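Local structure of S-adenosyl-L-methionine-dependent 2-deoxy-scyllo-inosamine dehydrogenase (Bacillus circulans, 4M7S) at residues Val10-Gln15 with Thr33-Asp37; Met170-Asn174 with Phe217-Leu221. The protein catalyses the radical S-adenosyl-L-methionine-dependent two-electron oxidation of 2-deoxy-scyllo-inosamine to amino-dideoxy-scyllo-inosose in butirosin biosynthesis, using two [4Fe-4S] clusters. All coordinates share one frame; numbering follows the deposited sequence.

In the fold
From the N terminus, strand 7-10 runs straight into Val10-Gln15, and contact 1 pairs this segment with Thr33-Asp37, closing the cluster-binding loop just before helix 38-50 begins. The chain then builds the parallel strands 56-58, 86-91, 111-116 and 139-143 of the radical SAM domain. Only afterwards does contact 2 open, at Met170-Asn174, ahead of strand 175-178, which lies beside strand 7-10 in the same sheet. Contact 2 closes at Phe217-Leu221 in helix 212-222, within the auxiliary-cluster domain. The two contacts follow in series, neither nested nor crossed. Their centres are about 25 Å apart, on opposite sides of the chain's centre: contact 2 touches the auxiliary cluster, while contact 1 closes the loop bearing the other cluster's cysteines.

Contact 1: Val10-Gln15 with Thr33-Asp37; sequences VEVNSQ and TGEMD. With IMD (imidazole), chain F.
At the base of the radical SAM cluster loop, Asn13 and Glu35 face each other in a single antiparallel bridge, a non-hydrogen-bonded pair with their CA atoms 4.3 Å apart. A backbone bond flanks the pair at each end. Met36 N donates to Val12 O over 3.0 Å, nearly straight at 172° although the donor stands well above the carbonyl plane. Ser14 N reaches Gly34 O at 2.9 Å, closer to the direction in which that carbonyl points. Gly34 O also accepts from a water, which in turn takes hydrogens from Asn13 ND2 and Gln15 N; Asn13 ND2 has a second partner in Glu64 O. Ser14 OG, set between its backbone N and carbonyl carbon (chi1 61°), donates to Thr33 O at 2.6 Å, though Thr33 is poorly ordered.

The apolar half of the contact belongs to Met36, a selenomethionine. Its chain runs extended as far as SE and then bends (chi3 -72°), so that the methyl CE comes 3.6 Å from Val10 CG1, the two side chains crossing at about a right angle. The same CE lies 3.4 Å from Glu11 O, and Tyr41 of helix 38-50 packs against both Val10 and Met36. Beside the bridge, Glu35 CG rests 3.5 Å from Asn13 CB, while its OE2 accepts from Lys69 N. Asp37 N-caps helix 38-50, its OD1 taking Ala39 N. The bridge thus shuts the loop holding Cys16, Cys20 and Cys23, the CX3CX2C motif that marks radical SAM enzymes.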
ATOM      1  N   VAL A  10      -4.073   1.165  -0.392  1.00 22.19           N
ATOM      2  CA  VAL A  10      -5.283   1.122  -1.207  1.00 23.13           C
ATOM      3  C   VAL A  10      -5.096   1.896  -2.516  1.00 27.84           C
ATOM      4  O   VAL A  10      -4.856   3.109  -2.503  1.00 30.36           O
ATOM      5  CB  VAL A  10      -6.474   1.683  -0.435  1.00 25.53           C
ATOM      6  CG1 VAL A  10      -7.770   1.454  -1.200  1.00 26.62           C
ATOM      7  CG2 VAL A  10      -6.568   1.017   0.942  1.00 25.17           C
ATOM      8  N   GLU A  11      -5.207   1.198  -3.641  1.00 22.30           N
ATOM      9  CA  GLU A  11      -5.119   1.846  -4.946  1.00 24.85           C
ATOM     10  C   GLU A  11      -6.427   2.575  -5.273  1.00 25.59           C
ATOM     11  O   GLU A  11      -7.231   2.096  -6.082  1.00 25.10           O
ATOM     12  CB  GLU A  11      -4.807   0.808  -6.029  1.00 26.59           C
ATOM     13  CG  GLU A  11      -4.295   1.388  -7.340  1.00 28.31           C
ATOM     14  CD  GLU A  11      -3.999   0.315  -8.378  1.00 34.94           C
ATOM     15  OE1 GLU A  11      -4.650  -0.763  -8.339  1.00 31.99           O
ATOM     16  OE2 GLU A  11      -3.108   0.554  -9.224  1.00 40.64           O
ATOM     17  N   VAL A  12      -6.649   3.733  -4.652  1.00 21.71           N
ATOM     18  CA  VAL A  12      -7.883   4.494  -4.912  1.00 22.47           C
ATOM     19  C   VAL A  12      -7.926   5.041  -6.347  1.00 23.49           C
ATOM     20  O   VAL A  12      -8.983   5.403  -6.857  1.00 27.41           O
ATOM     21  CB  VAL A  12      -8.116   5.611  -3.870  1.00 22.66           C
ATOM     22  CG1 VAL A  12      -8.123   5.016  -2.463  1.00 21.93           C
ATOM     23  CG2 VAL A  12      -7.042   6.701  -3.987  1.00 22.92           C
ATOM     24  N   ASN A  13      -6.769   5.102  -6.999  1.00 27.15           N
ATOM     25  CA  ASN A  13      -6.745   5.337  -8.436  1.00 29.43           C
ATOM     26  C   ASN A  13      -5.456   4.795  -9.024  1.00 28.08           C
ATOM     27  O   ASN A  13      -4.424   4.783  -8.358  1.00 30.99           O
ATOM     28  CB  ASN A  13      -6.916   6.819  -8.762  1.00 33.54           C
ATOM     29  CG  ASN A  13      -5.680   7.620  -8.468  1.00 35.94           C
ATOM     30  OD1 ASN A  13      -5.310   7.789  -7.305  1.00 37.44           O
ATOM     31  ND2 ASN A  13      -5.028   8.129  -9.518  1.00 37.52           N
ATOM     32  N   SER A  14      -5.509   4.356 -10.276  1.00 28.71           N
ATOM     33  CA  SER A  14      -4.390   3.602 -10.848  1.00 33.20           C
ATOM     34  C   SER A  14      -3.470   4.442 -11.735  1.00 32.78           C
ATOM     35  O   SER A  14      -2.366   4.016 -12.063  1.00 35.14           O
ATOM     36  CB  SER A  14      -4.929   2.432 -11.659  1.00 34.06           C
ATOM     37  OG  SER A  14      -5.728   2.911 -12.724  1.00 33.68           O
ATOM     38  N   GLN A  15      -3.922   5.625 -12.137  1.00 30.77           N
ATOM     39  CA  GLN A  15      -3.111   6.457 -13.025  1.00 32.95           C
ATOM     40  C   GLN A  15      -2.157   7.321 -12.216  1.00 35.44           C
ATOM     41  O   GLN A  15      -2.475   7.756 -11.112  1.00 27.11           O
ATOM     42  CB  GLN A  15      -3.972   7.348 -13.948  1.00 30.29           C
ATOM     43  CG  GLN A  15      -3.138   8.143 -14.986  1.00 70.54           C
ATOM     44  CD  GLN A  15      -3.965   8.974 -15.972  1.00 72.94           C
ATOM     45  OE1 GLN A  15      -4.941   9.630 -15.597  1.00 74.70           O
ATOM     46  NE2 GLN A  15      -3.562   8.957 -17.241  1.00 72.22           N
ATOM     47  N   THR A  33      -9.308  -0.213 -14.066  1.00 69.03           N
ATOM     48  CA  THR A  33      -9.832   1.068 -14.528  1.00 69.85           C
ATOM     49  C   THR A  33      -9.040   2.226 -13.926  1.00 67.28           C
ATOM     50  O   THR A  33      -8.073   2.006 -13.193  1.00 68.79           O
ATOM     51  CB  THR A  33     -11.334   1.228 -14.180  1.00 86.64           C
ATOM     52  OG1 THR A  33     -11.497   1.349 -12.760  1.00 84.07           O
ATOM     53  CG2 THR A  33     -12.131   0.030 -14.682  1.00 87.50           C
ATOM     54  N   GLY A  34      -9.450   3.454 -14.238  1.00 60.74           N
ATOM     55  CA  GLY A  34      -8.817   4.635 -13.677  1.00 52.79           C
ATOM     56  C   GLY A  34      -9.045   4.792 -12.178  1.00 45.27           C
ATOM     57  O   GLY A  34      -8.097   4.907 -11.403  1.00 38.82           O
ATOM     58  N   GLU A  35     -10.302   4.809 -11.750  1.00 43.46           N
ATOM     59  CA  GLU A  35     -10.559   5.053 -10.337  1.00 42.42           C
ATOM     60  C   GLU A  35     -11.333   3.981  -9.603  1.00 34.12           C
ATOM     61  O   GLU A  35     -12.194   3.314 -10.171  1.00 31.64           O
ATOM     62  CB  GLU A  35     -11.224   6.402 -10.129  1.00 48.83           C
ATOM     63  CG  GLU A  35     -10.382   7.311  -9.276  1.00 51.22           C
ATOM     64  CD  GLU A  35     -10.813   8.736  -9.380  1.00 57.04           C
ATOM     65  OE1 GLU A  35     -11.757   9.103  -8.652  1.00 62.63           O
ATOM     66  OE2 GLU A  35     -10.219   9.479 -10.193  1.00 55.28           O
HETATM   67  N   MSE A  36     -11.026   3.833  -8.321  1.00 25.85           N
HETATM   68  CA  MSE A  36     -11.743   2.861  -7.513  1.00 28.42           C
HETATM   69  C   MSE A  36     -13.211   3.262  -7.356  1.00 29.15           C
HETATM   70  O   MSE A  36     -13.517   4.414  -7.058  1.00 29.87           O
HETATM   71  CB  MSE A  36     -11.087   2.688  -6.141  1.00 26.66           C
HETATM   72  CG  MSE A  36     -11.835   1.690  -5.274  1.00 26.58           C
HETATM   73 SE   MSE A  36     -10.997   1.331  -3.565  1.00 40.12          SE
HETATM   74  CE  MSE A  36      -9.464   0.284  -4.191  1.00 23.07           C
ATOM     75  N   ASP A  37     -14.108   2.311  -7.599  1.00 28.97           N
ATOM     76  CA  ASP A  37     -15.534   2.491  -7.329  1.00 33.15           C
ATOM     77  C   ASP A  37     -15.725   2.931  -5.870  1.00 31.33           C
ATOM     78  O   ASP A  37     -15.251   2.266  -4.960  1.00 27.68           O
ATOM     79  CB  ASP A  37     -16.274   1.171  -7.596  1.00 34.54           C
ATOM     80  CG  ASP A  37     -17.796   1.314  -7.540  1.00 41.20           C
ATOM     81  OD1 ASP A  37     -18.304   2.259  -6.904  1.00 43.46           O
ATOM     82  OD2 ASP A  37     -18.494   0.460  -8.129  1.00 44.32           O
TER
HETATM   83  N1  IMD F 505     -20.903   0.965  -8.110  1.00 44.73           N
HETATM   84  C2  IMD F 505     -21.860   1.900  -7.945  1.00 46.35           C
HETATM   85  N3  IMD F 505     -22.949   1.531  -8.661  1.00 50.69           N
HETATM   86  C4  IMD F 505     -22.673   0.361  -9.285  1.00 49.99           C
HETATM   87  C5  IMD F 505     -21.376   0.003  -8.935  1.00 47.13           C
HETATM   88  O   HOH W   1      -6.211   7.509 -11.714  1.00 48.23           O

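Contact 2: Met170-Asn174 with Phe217-Leu221; sequences MVPSN and FRKML
Ser173 OG and Arg218 O are joined through one water, which accepts from the hydroxyl at 2.6 Å and donates to Arg218 O at 2.7 Å. Within the auxiliary-cluster domain, the shortened SPASM fold known as Twitch, this water links the short, weakly bonded helix 171-174 to helix 212-222. The direct polar bond lies a little further along: Arg218 NE donates to Pro172 O at 3.0 Å, almost perfectly straight (174°). The oxygen sits in the guanidinium plane, at its edge, whereas the donor is tilted 35° from the plane of the carbonyl. CG of Arg218 sits between its backbone N and carbonyl carbon, so the methylenes run past Ser173 OG; the bend about CG-CD then turns NE to Pro172 O. With NE spent on Pro172 O, NH2 goes to Trp209 O, and Trp209 also gives the guanidinium a cation-pi partner. NH1 is also bonded elsewhere, so bonds at all three nitrogens should fix the rotation of the group.

Pro172 projects from its own helix toward helix 212-222 and carries the apolar contact. Its CB meets Arg218 CB at 3.8 Å, and its CG approaches Phe217 CE2 at 3.5 Å, Pro172 and Phe217 crossing at about a right angle. The same proline touches the auxiliary [4Fe-4S] cluster, whose pocket also includes Cys169 and Cys187; a backbone bond between Leu221 and Cys169 ties the helix to that pocket. Leu221 CB lies 4.3 Å from Pro172 CG, and Leu221 CD2 lies 3.4 Å above the plane of the Phe217 ring, displaced toward the rim.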
HETATM    1  N   MSE A 170       9.399  -9.974   5.699  1.00 31.09           N
HETATM    2  CA  MSE A 170       8.260  -9.834   6.589  1.00 31.09           C
HETATM    3  C   MSE A 170       7.130  -9.005   5.988  1.00 30.56           C
HETATM    4  O   MSE A 170       6.103  -8.827   6.631  1.00 31.88           O
HETATM    5  CB  MSE A 170       8.702  -9.214   7.917  1.00 31.68           C
HETATM    6  CG  MSE A 170       9.946  -9.839   8.523  1.00 55.16           C
HETATM    7 SE   MSE A 170       9.780 -11.764   8.717  1.00100.44          SE
HETATM    8  CE  MSE A 170       8.084 -11.781   9.681  1.00 49.81           C
ATOM      9  N   VAL A 171       7.311  -8.490   4.773  1.00 27.40           N
ATOM     10  CA  VAL A 171       6.254  -7.678   4.138  1.00 21.46           C
ATOM     11  C   VAL A 171       4.885  -8.380   4.124  1.00 26.03           C
ATOM     12  O   VAL A 171       3.883  -7.778   4.533  1.00 26.14           O
ATOM     13  CB  VAL A 171       6.637  -7.183   2.720  1.00 28.77           C
ATOM     14  CG1 VAL A 171       5.500  -6.337   2.104  1.00 19.29           C
ATOM     15  CG2 VAL A 171       7.942  -6.378   2.765  1.00 28.07           C
ATOM     16  N   PRO A 172       4.826  -9.656   3.686  1.00 26.18           N
ATOM     17  CA  PRO A 172       3.503 -10.302   3.702  1.00 25.49           C
ATOM     18  C   PRO A 172       2.945 -10.534   5.114  1.00 26.69           C
ATOM     19  O   PRO A 172       1.782 -10.918   5.224  1.00 29.63           O
ATOM     20  CB  PRO A 172       3.756 -11.662   3.035  1.00 26.77           C
ATOM     21  CG  PRO A 172       5.046 -11.501   2.283  1.00 30.68           C
ATOM     22  CD  PRO A 172       5.855 -10.527   3.085  1.00 26.02           C
ATOM     23  N   SER A 173       3.748 -10.319   6.153  1.00 25.52           N
ATOM     24  CA  SER A 173       3.261 -10.420   7.529  1.00 27.95           C
ATOM     25  C   SER A 173       2.694  -9.096   8.059  1.00 28.89           C
ATOM     26  O   SER A 173       2.040  -9.069   9.114  1.00 29.64           O
ATOM     27  CB  SER A 173       4.378 -10.893   8.457  1.00 29.06           C
ATOM     28  OG  SER A 173       4.910 -12.124   8.019  1.00 31.53           O
ATOM     29  N   ASN A 174       2.972  -8.004   7.348  1.00 25.95           N
ATOM     30  CA  ASN A 174       2.636  -6.661   7.834  1.00 29.10           C
ATOM     31  C   ASN A 174       1.773  -5.824   6.897  1.00 26.04           C
ATOM     32  O   ASN A 174       1.169  -4.833   7.310  1.00 26.52           O
ATOM     33  CB  ASN A 174       3.920  -5.872   8.119  1.00 33.05           C
ATOM     34  CG  ASN A 174       4.672  -6.403   9.310  1.00 37.45           C
ATOM     35  OD1 ASN A 174       4.119  -6.509  10.400  1.00 42.80           O
ATOM     36  ND2 ASN A 174       5.935  -6.761   9.105  1.00 37.77           N
ATOM     37  N   PHE A 217       2.005 -18.316   2.486  1.00 31.53           N
ATOM     38  CA  PHE A 217       2.934 -17.423   1.798  1.00 32.22           C
ATOM     39  C   PHE A 217       3.754 -16.641   2.812  1.00 31.97           C
ATOM     40  O   PHE A 217       4.974 -16.563   2.699  1.00 32.92           O
ATOM     41  CB  PHE A 217       2.191 -16.461   0.861  1.00 29.37           C
ATOM     42  CG  PHE A 217       3.100 -15.584   0.036  1.00 29.70           C
ATOM     43  CD1 PHE A 217       3.835 -16.117  -1.018  1.00 35.15           C
ATOM     44  CD2 PHE A 217       3.206 -14.224   0.299  1.00 26.89           C
ATOM     45  CE1 PHE A 217       4.665 -15.309  -1.788  1.00 32.80           C
ATOM     46  CE2 PHE A 217       4.027 -13.408  -0.472  1.00 26.38           C
ATOM     47  CZ  PHE A 217       4.759 -13.951  -1.509  1.00 28.67           C
ATOM     48  N   ARG A 218       3.093 -16.061   3.810  1.00 28.43           N
ATOM     49  CA  ARG A 218       3.814 -15.225   4.760  1.00 31.25           C
ATOM     50  C   ARG A 218       4.723 -16.079   5.649  1.00 31.80           C
ATOM     51  O   ARG A 218       5.791 -15.628   6.062  1.00 30.92           O
ATOM     52  CB  ARG A 218       2.872 -14.318   5.576  1.00 29.61           C
ATOM     53  CG  ARG A 218       2.251 -14.952   6.801  1.00 33.15           C
ATOM     54  CD  ARG A 218       1.459 -13.911   7.598  1.00 33.96           C
ATOM     55  NE  ARG A 218       0.549 -13.161   6.741  1.00 31.76           N
ATOM     56  CZ  ARG A 218      -0.732 -13.470   6.557  1.00 31.75           C
ATOM     57  NH1 ARG A 218      -1.268 -14.501   7.187  1.00 28.69           N
ATOM     58  NH2 ARG A 218      -1.484 -12.737   5.751  1.00 30.01           N
ATOM     59  N   LYS A 219       4.304 -17.316   5.921  1.00 36.57           N
ATOM     60  CA  LYS A 219       5.125 -18.270   6.672  1.00 38.93           C
ATOM     61  C   LYS A 219       6.362 -18.668   5.869  1.00 39.61           C
ATOM     62  O   LYS A 219       7.472 -18.758   6.401  1.00 40.26           O
ATOM     63  CB  LYS A 219       4.298 -19.520   7.008  1.00 41.40           C
ATOM     64  CG  LYS A 219       5.098 -20.693   7.562  1.00 49.67           C
ATOM     65  CD  LYS A 219       4.280 -21.974   7.456  1.00 56.99           C
ATOM     66  CE  LYS A 219       2.837 -21.728   7.899  1.00 61.14           C
ATOM     67  NZ  LYS A 219       1.859 -22.648   7.239  1.00 65.26           N
HETATM   68  N   MSE A 220       6.149 -18.910   4.580  1.00 39.59           N
HETATM   69  CA  MSE A 220       7.201 -19.310   3.648  1.00 40.24           C
HETATM   70  C   MSE A 220       8.250 -18.195   3.515  1.00 37.12           C
HETATM   71  O   MSE A 220       9.452 -18.460   3.481  1.00 38.14           O
HETATM   72  CB  MSE A 220       6.549 -19.614   2.292  1.00 43.04           C
HETATM   73  CG  MSE A 220       7.470 -20.015   1.156  1.00 47.34           C
HETATM   74 SE   MSE A 220       6.605 -19.806  -0.599  1.00 91.39          SE
HETATM   75  CE  MSE A 220       5.072 -20.975  -0.355  1.00 48.67           C
ATOM     76  N   LEU A 221       7.788 -16.950   3.450  1.00 33.50           N
ATOM     77  CA  LEU A 221       8.690 -15.803   3.322  1.00 35.62           C
ATOM     78  C   LEU A 221       9.326 -15.419   4.658  1.00 37.53           C
ATOM     79  O   LEU A 221      10.438 -14.880   4.698  1.00 40.27           O
ATOM     80  CB  LEU A 221       7.976 -14.599   2.705  1.00 33.21           C
ATOM     81  CG  LEU A 221       8.047 -14.454   1.184  1.00 36.02           C
ATOM     82  CD1 LEU A 221       9.493 -14.516   0.723  1.00 36.11           C
ATOM     83  CD2 LEU A 221       7.239 -15.530   0.495  1.00 40.14           C
TER
HETATM   84  O   HOH W   2       6.260 -12.946   6.003  1.00 24.50           O